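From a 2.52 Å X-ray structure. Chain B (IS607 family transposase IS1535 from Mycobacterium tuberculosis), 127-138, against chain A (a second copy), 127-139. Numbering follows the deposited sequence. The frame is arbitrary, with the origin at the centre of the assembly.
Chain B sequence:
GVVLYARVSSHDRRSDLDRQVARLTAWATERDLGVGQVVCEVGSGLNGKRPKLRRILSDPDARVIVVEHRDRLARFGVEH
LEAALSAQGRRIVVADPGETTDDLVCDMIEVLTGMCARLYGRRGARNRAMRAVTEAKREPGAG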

ATOM      1  N   ASN B 127      19.667   1.694  11.964  1.00 36.53           N
ATOM      2  CA  ASN B 127      21.065   1.898  11.597  1.00 38.06           C
ATOM      3  C   ASN B 127      21.419   1.121  10.304  1.00 41.04           C
ATOM      4  O   ASN B 127      22.134   1.659   9.461  1.00 43.18           O
ATOM      5  CB  ASN B 127      21.979   1.540  12.763  1.00 39.08           C
ATOM      6  CG  ASN B 127      21.864   2.487  13.941  1.00 69.59           C
ATOM      7  OD1 ASN B 127      21.600   3.693  13.803  1.00 68.67           O
ATOM      8  ND2 ASN B 127      22.082   1.964  15.137  1.00 61.74           N
ATOM      9  N   ARG B 128      20.845  -0.095  10.119  1.00 34.37           N
ATOM     10  CA  ARG B 128      20.955  -0.943   8.915  1.00 32.18           C
ATOM     11  C   ARG B 128      20.322  -0.195   7.720  1.00 35.75           C
ATOM     12  O   ARG B 128      21.001   0.060   6.726  1.00 36.54           O
ATOM     13  CB  ARG B 128      20.213  -2.279   9.118  1.00 30.46           C
ATOM     14  CG  ARG B 128      20.783  -3.201  10.185  1.00 37.53           C
ATOM     15  CD  ARG B 128      19.871  -4.405  10.322  1.00 38.12           C
ATOM     16  NE  ARG B 128      20.378  -5.354  11.306  1.00 43.43           N
ATOM     17  CZ  ARG B 128      21.169  -6.384  11.012  1.00 61.78           C
ATOM     18  NH1 ARG B 128      21.548  -6.605   9.761  1.00 49.70           N
ATOM     19  NH2 ARG B 128      21.571  -7.212  11.968  1.00 51.58           N
ATOM     20  N   ALA B 129      19.046   0.211   7.854  1.00 31.93           N
ATOM     21  CA  ALA B 129      18.304   1.015   6.884  1.00 32.61           C
ATOM     22  C   ALA B 129      19.062   2.290   6.481  1.00 39.66           C
ATOM     23  O   ALA B 129      18.978   2.689   5.322  1.00 40.10           O
ATOM     24  CB  ALA B 129      16.959   1.412   7.469  1.00 33.00           C
ATOM     25  N   MET B 130      19.774   2.936   7.438  1.00 39.23           N
ATOM     26  CA  MET B 130      20.540   4.174   7.223  1.00 42.03           C
ATOM     27  C   MET B 130      21.756   3.962   6.337  1.00 45.85           C
ATOM     28  O   MET B 130      22.025   4.804   5.490  1.00 46.38           O
ATOM     29  CB  MET B 130      20.991   4.796   8.544  1.00 47.18           C
ATOM     30  CG  MET B 130      19.864   5.332   9.404  1.00 51.33           C
ATOM     31  SD  MET B 130      18.840   6.634   8.694  1.00 55.97           S
ATOM     32  CE  MET B 130      20.024   8.023   8.670  1.00 56.13           C
ATOM     33  N   ARG B 131      22.504   2.857   6.541  1.00 41.70           N
ATOM     34  CA  ARG B 131      23.680   2.514   5.735  1.00 42.01           C
ATOM     35  C   ARG B 131      23.214   2.142   4.324  1.00 44.12           C
ATOM     36  O   ARG B 131      23.936   2.388   3.357  1.00 44.50           O
ATOM     37  CB  ARG B 131      24.431   1.312   6.346  1.00 39.86           C
ATOM     38  CG  ARG B 131      25.096   1.550   7.669  1.00 46.21           C
ATOM     39  CD  ARG B 131      25.693   0.266   8.157  1.00 63.38           C
ATOM     40  NE  ARG B 131      25.637   0.202   9.608  1.00 87.81           N
ATOM     41  CZ  ARG B 131      26.063  -0.828  10.317  1.00108.97           C
ATOM     42  NH1 ARG B 131      26.622  -1.868   9.715  1.00101.78           N
ATOM     43  NH2 ARG B 131      25.961  -0.818  11.640  1.00 98.49           N
ATOM     44  N   ALA B 132      22.019   1.520   4.230  1.00 38.40           N
ATOM     45  CA  ALA B 132      21.403   1.085   2.980  1.00 37.45           C
ATOM     46  C   ALA B 132      20.987   2.268   2.105  1.00 44.02           C
ATOM     47  O   ALA B 132      21.366   2.305   0.933  1.00 43.57           O
ATOM     48  CB  ALA B 132      20.204   0.182   3.264  1.00 35.65           C
ATOM     49  N   VAL B 133      20.216   3.235   2.686  1.00 43.06           N
ATOM     50  CA  VAL B 133      19.724   4.471   2.038  1.00 44.76           C
ATOM     51  C   VAL B 133      20.913   5.328   1.566  1.00 55.74           C
ATOM     52  O   VAL B 133      20.784   6.097   0.606  1.00 57.50           O
ATOM     53  CB  VAL B 133      18.715   5.248   2.949  1.00 47.23           C
ATOM     54  CG1 VAL B 133      18.535   6.711   2.522  1.00 48.03           C
ATOM     55  CG2 VAL B 133      17.366   4.542   2.984  1.00 44.05           C
ATOM     56  N   THR B 134      22.072   5.135   2.227  1.00 55.39           N
ATOM     57  CA  THR B 134      23.360   5.768   1.978  1.00 59.12           C
ATOM     58  C   THR B 134      24.091   5.092   0.782  1.00 65.04           C
ATOM     59  O   THR B 134      24.546   5.809  -0.118  1.00 67.21           O
ATOM     60  CB  THR B 134      24.151   5.811   3.303  1.00 70.40           C
ATOM     61  OG1 THR B 134      23.573   6.822   4.146  1.00 64.84           O
ATOM     62  CG2 THR B 134      25.654   6.048   3.116  1.00 75.34           C
ATOM     63  N   GLU B 135      24.180   3.735   0.749  1.00 60.68           N
ATOM     64  CA  GLU B 135      24.838   2.993  -0.348  1.00 61.10           C
ATOM     65  C   GLU B 135      24.126   3.171  -1.712  1.00 66.56           C
ATOM     66  O   GLU B 135      24.731   2.973  -2.772  1.00 68.55           O
ATOM     67  CB  GLU B 135      25.011   1.506   0.006  1.00 60.55           C
ATOM     68  CG  GLU B 135      26.074   0.778  -0.813  1.00 75.33           C
ATOM     69  CD  GLU B 135      27.554   1.023  -0.535  1.00108.88           C
ATOM     70  OE1 GLU B 135      27.955   2.197  -0.345  1.00109.96           O
ATOM     71  OE2 GLU B 135      28.329   0.039  -0.602  1.00104.76           O
ATOM     72  N   ALA B 136      22.847   3.573  -1.668  1.00 60.42           N
ATOM     73  CA  ALA B 136      22.023   3.809  -2.836  1.00 58.30           C
ATOM     74  C   ALA B 136      21.977   5.316  -3.101  1.00 61.61           C
ATOM     75  O   ALA B 136      20.908   5.932  -3.096  1.00 59.72           O
ATOM     76  CB  ALA B 136      20.637   3.244  -2.594  1.00 56.32           C
ATOM     77  N   LYS B 137      23.175   5.909  -3.271  1.00 59.71           N
ATOM     78  CA  LYS B 137      23.406   7.334  -3.557  1.00 61.22           C
ATOM     79  C   LYS B 137      24.615   7.569  -4.502  1.00 66.13           C
ATOM     80  O   LYS B 137      24.724   8.655  -5.071  1.00 68.28           O
ATOM     81  CB  LYS B 137      23.559   8.155  -2.267  1.00 64.75           C
ATOM     82  CG  LYS B 137      22.245   8.474  -1.565  1.00 75.25           C
ATOM     83  CD  LYS B 137      22.432   9.548  -0.521  1.00 89.65           C
ATOM     84  CE  LYS B 137      21.299   9.591   0.467  1.00 95.06           C
ATOM     85  NZ  LYS B 137      21.563  10.598   1.527  1.00106.72           N
ATOM     86  N   ARG B 138      25.487   6.548  -4.689  1.00 61.03           N
ATOM     87  CA  ARG B 138      26.685   6.602  -5.539  1.00 85.92           C
ATOM     88  C   ARG B 138      26.437   6.304  -7.035  1.00128.09           C
ATOM     89  O   ARG B 138      26.787   7.122  -7.898  1.00 92.53           O
ATOM     90  CB  ARG B 138      27.816   5.706  -4.991  1.00 85.91           C
ATOM     91  CG  ARG B 138      27.403   4.398  -4.319  1.00 85.60           C
ATOM     92  CD  ARG B 138      28.487   4.005  -3.337  1.00 86.40           C
ATOM     93  NE  ARG B 138      28.704   2.562  -3.211  1.00 86.55           N
ATOM     94  CZ  ARG B 138      29.438   1.820  -4.038  1.00 94.13           C
ATOM     95  NH1 ARG B 138      29.576   0.513  -3.822  1.00 64.14           N
ATOM     96  NH2 ARG B 138      29.995   2.364  -5.114  1.00 83.99           N
TER
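Chain A, residues 127-139: NRAMRAVTEAKRE

Chain A lies on chain B as a nearly antiparallel copy of it. Residues 127-135 are helical in both chains, each helix continuing from earlier in the sequence. The helix axes cross at 155° and approach to 7.5 Å. Such close packing is possible because alanines line the centre. The CA atoms of Ala132(A) and Ala132(B) are 4.2 Å apart. From there the register runs in opposite directions.

Asn127(A) makes no contact. Arg128(A) has its CA 4.9 Å from the CA of Ala136(B). Its CA-to-CB bond points sideways, but its extended side chain, m at chi1 and t at chi2 and chi3, reaches past the end of the chain B helix. There NH1 lies 3.6 Å from C of Lys137(B). Ala129(A) points away, and Met130(A) is out of reach.

Arg131(A) points toward chain B. Its NH2 donates a hydrogen bond to the backbone O of Glu135(B), 3.2 Å away, the one direct hydrogen bond across the contact. Its CB lies 3.8 Å from CG of Glu135(B). Its guanidinium stacks flat on that of Arg138(B), with centres 4.3 Å apart and planes at 19°. The salt bridge from NE of Arg138(B) to OE1 of Glu135(B), 3.0 Å, helps hold that stacking partner. A water also donates to O of Arg131(A) at 2.8 Å and to OE2 of Glu135(B) at 3.0 Å.

Ala132(A) sits at the crossing. Its CB is 3.3 Å from O of Ala132(B) and 3.9 Å from CB of Ala136(B). Val133(A) points away. Thr134(A) turns its hydroxyl back to its own helix, where OG1 donates to O of Met130(A) at 2.9 Å.

Glu135(A) points toward chain B, with CG 3.8 Å from CB of Arg131(B). Its carboxylate is held within chain A: OE1 forms a salt bridge with NE of Arg138(A) at 3.0 Å.

Ala136(A) is the first residue to leave helical phi/psi, at -99/55. Its CA lies 4.5 Å from the CA of Arg128(B). Its CB is 3.6 Å from O of Arg128(B) and 3.6 Å from CB of Ala132(B).

The chain then continues without helix. Lys137(A) points away, but its backbone C is 3.5 Å from NH1 of Arg128(B). Arg138(A) places CG 3.5 Å from NH1 of Arg131(B). Glu139(A) is poorly ordered and modelled only to CB. That CB covers one face of the Arg128(B) guanidinium, 3.5 Å from NH2 of Arg128(B).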

ATOM      1  N   ASN A 127      20.954  -2.098  -9.577  1.00 40.34           N
ATOM      2  CA  ASN A 127      22.305  -2.324  -9.080  1.00 42.03           C
ATOM      3  C   ASN A 127      22.544  -1.527  -7.784  1.00 45.61           C
ATOM      4  O   ASN A 127      23.162  -2.062  -6.870  1.00 46.98           O
ATOM      5  CB  ASN A 127      23.335  -1.997 -10.156  1.00 45.81           C
ATOM      6  CG  ASN A 127      23.313  -2.958 -11.334  1.00 63.71           C
ATOM      7  OD1 ASN A 127      22.987  -4.158 -11.212  1.00 52.97           O
ATOM      8  ND2 ASN A 127      23.693  -2.448 -12.497  1.00 53.84           N
ATOM      9  N   ARG A 128      21.977  -0.296  -7.679  1.00 40.01           N
ATOM     10  CA  ARG A 128      22.014   0.579  -6.496  1.00 38.31           C
ATOM     11  C   ARG A 128      21.272  -0.136  -5.365  1.00 42.48           C
ATOM     12  O   ARG A 128      21.862  -0.352  -4.315  1.00 43.83           O
ATOM     13  CB  ARG A 128      21.321   1.933  -6.767  1.00 35.32           C
ATOM     14  CG  ARG A 128      21.992   2.835  -7.778  1.00 43.85           C
ATOM     15  CD  ARG A 128      21.121   4.051  -8.023  1.00 51.62           C
ATOM     16  NE  ARG A 128      21.739   4.980  -8.962  1.00 67.82           N
ATOM     17  CZ  ARG A 128      22.507   6.007  -8.601  1.00 95.98           C
ATOM     18  NH1 ARG A 128      22.751   6.243  -7.316  1.00 89.68           N
ATOM     19  NH2 ARG A 128      23.024   6.814  -9.518  1.00 87.63           N
ATOM     20  N   ALA A 129      20.000  -0.534  -5.597  1.00 37.53           N
ATOM     21  CA  ALA A 129      19.160  -1.292  -4.670  1.00 37.03           C
ATOM     22  C   ALA A 129      19.854  -2.566  -4.161  1.00 45.61           C
ATOM     23  O   ALA A 129      19.671  -2.925  -2.999  1.00 45.84           O
ATOM     24  CB  ALA A 129      17.862  -1.673  -5.354  1.00 37.22           C
ATOM     25  N   MET A 130      20.638  -3.248  -5.028  1.00 45.73           N
ATOM     26  CA  MET A 130      21.365  -4.487  -4.706  1.00 47.39           C
ATOM     27  C   MET A 130      22.508  -4.261  -3.719  1.00 48.14           C
ATOM     28  O   MET A 130      22.681  -5.066  -2.810  1.00 48.23           O
ATOM     29  CB  MET A 130      21.907  -5.155  -5.976  1.00 52.91           C
ATOM     30  CG  MET A 130      20.839  -5.678  -6.926  1.00 57.96           C
ATOM     31  SD  MET A 130      19.726  -6.918  -6.264  1.00 63.30           S
ATOM     32  CE  MET A 130      20.841  -8.337  -6.151  1.00 62.79           C
ATOM     33  N   ARG A 131      23.298  -3.189  -3.912  1.00 42.32           N
ATOM     34  CA  ARG A 131      24.406  -2.824  -3.022  1.00 42.48           C
ATOM     35  C   ARG A 131      23.836  -2.342  -1.680  1.00 45.88           C
ATOM     36  O   ARG A 131      24.469  -2.520  -0.636  1.00 46.45           O
ATOM     37  CB  ARG A 131      25.252  -1.693  -3.614  1.00 42.82           C
ATOM     38  CG  ARG A 131      25.999  -1.997  -4.909  1.00 56.36           C
ATOM     39  CD  ARG A 131      26.661  -0.754  -5.521  1.00 65.96           C
ATOM     40  NE  ARG A 131      25.863   0.466  -5.322  1.00 81.51           N
ATOM     41  CZ  ARG A 131      25.707   1.448  -6.210  1.00 98.63           C
ATOM     42  NH1 ARG A 131      26.258   1.359  -7.418  1.00 92.05           N
ATOM     43  NH2 ARG A 131      24.968   2.512  -5.907  1.00 78.37           N
ATOM     44  N   ALA A 132      22.643  -1.709  -1.720  1.00 41.16           N
ATOM     45  CA  ALA A 132      21.928  -1.181  -0.558  1.00 40.54           C
ATOM     46  C   ALA A 132      21.400  -2.295   0.329  1.00 44.91           C
ATOM     47  O   ALA A 132      21.667  -2.245   1.529  1.00 44.90           O
ATOM     48  CB  ALA A 132      20.789  -0.272  -0.991  1.00 40.14           C
ATOM     49  N   VAL A 133      20.671  -3.300  -0.249  1.00 41.22           N
ATOM     50  CA  VAL A 133      20.128  -4.462   0.471  1.00 41.55           C
ATOM     51  C   VAL A 133      21.290  -5.236   1.106  1.00 51.08           C
ATOM     52  O   VAL A 133      21.152  -5.783   2.199  1.00 51.99           O
ATOM     53  CB  VAL A 133      19.199  -5.323  -0.442  1.00 44.20           C
ATOM     54  CG1 VAL A 133      19.153  -6.795  -0.030  1.00 44.36           C
ATOM     55  CG2 VAL A 133      17.798  -4.731  -0.477  1.00 42.21           C
ATOM     56  N   THR A 134      22.457  -5.172   0.451  1.00 51.25           N
ATOM     57  CA  THR A 134      23.701  -5.804   0.866  1.00 54.33           C
ATOM     58  C   THR A 134      24.290  -5.079   2.097  1.00 61.35           C
ATOM     59  O   THR A 134      24.602  -5.761   3.067  1.00 64.02           O
ATOM     60  CB  THR A 134      24.630  -5.927  -0.359  1.00 58.86           C
ATOM     61  OG1 THR A 134      24.136  -6.981  -1.207  1.00 55.00           O
ATOM     62  CG2 THR A 134      26.101  -6.147   0.006  1.00 57.82           C
ATOM     63  N   GLU A 135      24.406  -3.725   2.076  1.00 57.32           N
ATOM     64  CA  GLU A 135      24.944  -2.930   3.202  1.00 57.41           C
ATOM     65  C   GLU A 135      24.092  -3.025   4.491  1.00 62.66           C
ATOM     66  O   GLU A 135      24.606  -2.804   5.600  1.00 63.66           O
ATOM     67  CB  GLU A 135      25.194  -1.460   2.806  1.00 57.22           C
ATOM     68  CG  GLU A 135      26.194  -0.730   3.713  1.00 67.25           C
ATOM     69  CD  GLU A 135      27.687  -1.014   3.600  1.00 90.84           C
ATOM     70  OE1 GLU A 135      28.071  -2.197   3.446  1.00108.04           O
ATOM     71  OE2 GLU A 135      28.481  -0.059   3.762  1.00 68.58           O
ATOM     72  N   ALA A 136      22.810  -3.394   4.329  1.00 58.41           N
ATOM     73  CA  ALA A 136      21.838  -3.575   5.393  1.00 57.60           C
ATOM     74  C   ALA A 136      21.730  -5.058   5.725  1.00 64.34           C
ATOM     75  O   ALA A 136      20.641  -5.635   5.667  1.00 64.28           O
ATOM     76  CB  ALA A 136      20.490  -3.030   4.949  1.00 56.15           C
ATOM     77  N   LYS A 137      22.883  -5.681   6.044  1.00 63.31           N
ATOM     78  CA  LYS A 137      23.011  -7.096   6.414  1.00 65.10           C
ATOM     79  C   LYS A 137      24.105  -7.341   7.477  1.00 71.86           C
ATOM     80  O   LYS A 137      24.103  -8.404   8.107  1.00 74.12           O
ATOM     81  CB  LYS A 137      23.259  -7.979   5.172  1.00 68.17           C
ATOM     82  CG  LYS A 137      22.020  -8.285   4.341  1.00 70.01           C
ATOM     83  CD  LYS A 137      22.297  -9.404   3.366  1.00 79.17           C
ATOM     84  CE  LYS A 137      21.282  -9.444   2.252  1.00 86.90           C
ATOM     85  NZ  LYS A 137      21.605 -10.520   1.275  1.00 96.40           N
ATOM     86  N   ARG A 138      25.012  -6.359   7.691  1.00 68.77           N
ATOM     87  CA  ARG A 138      26.148  -6.456   8.622  1.00 71.73           C
ATOM     88  C   ARG A 138      25.858  -6.076  10.106  1.00 78.41           C
ATOM     89  O   ARG A 138      26.031  -6.934  10.988  1.00 80.16           O
ATOM     90  CB  ARG A 138      27.379  -5.670   8.104  1.00 69.93           C
ATOM     91  CG  ARG A 138      27.104  -4.365   7.364  1.00 63.11           C
ATOM     92  CD  ARG A 138      28.260  -4.072   6.442  1.00 66.50           C
ATOM     93  NE  ARG A 138      28.567  -2.644   6.349  1.00 76.86           N
ATOM     94  CZ  ARG A 138      29.422  -2.005   7.144  1.00 90.03           C
ATOM     95  NH1 ARG A 138      30.054  -2.657   8.114  1.00 77.72           N
ATOM     96  NH2 ARG A 138      29.656  -0.710   6.973  1.00 75.34           N
ATOM     97  N   GLU A 139      25.510  -4.786  10.380  1.00 74.49           N
ATOM     98  CA  GLU A 139      25.243  -4.178  11.703  1.00110.05           C
ATOM     99  C   GLU A 139      26.493  -4.130  12.594  1.00130.21           C
ATOM    100  O   GLU A 139      26.835  -5.101  13.267  1.00 95.67           O
ATOM    101  CB  GLU A 139      24.044  -4.811  12.434  1.00111.27           C
TER
HETATM  102  O   HOH W   1      27.187  -2.757  -0.994  1.00 19.90           O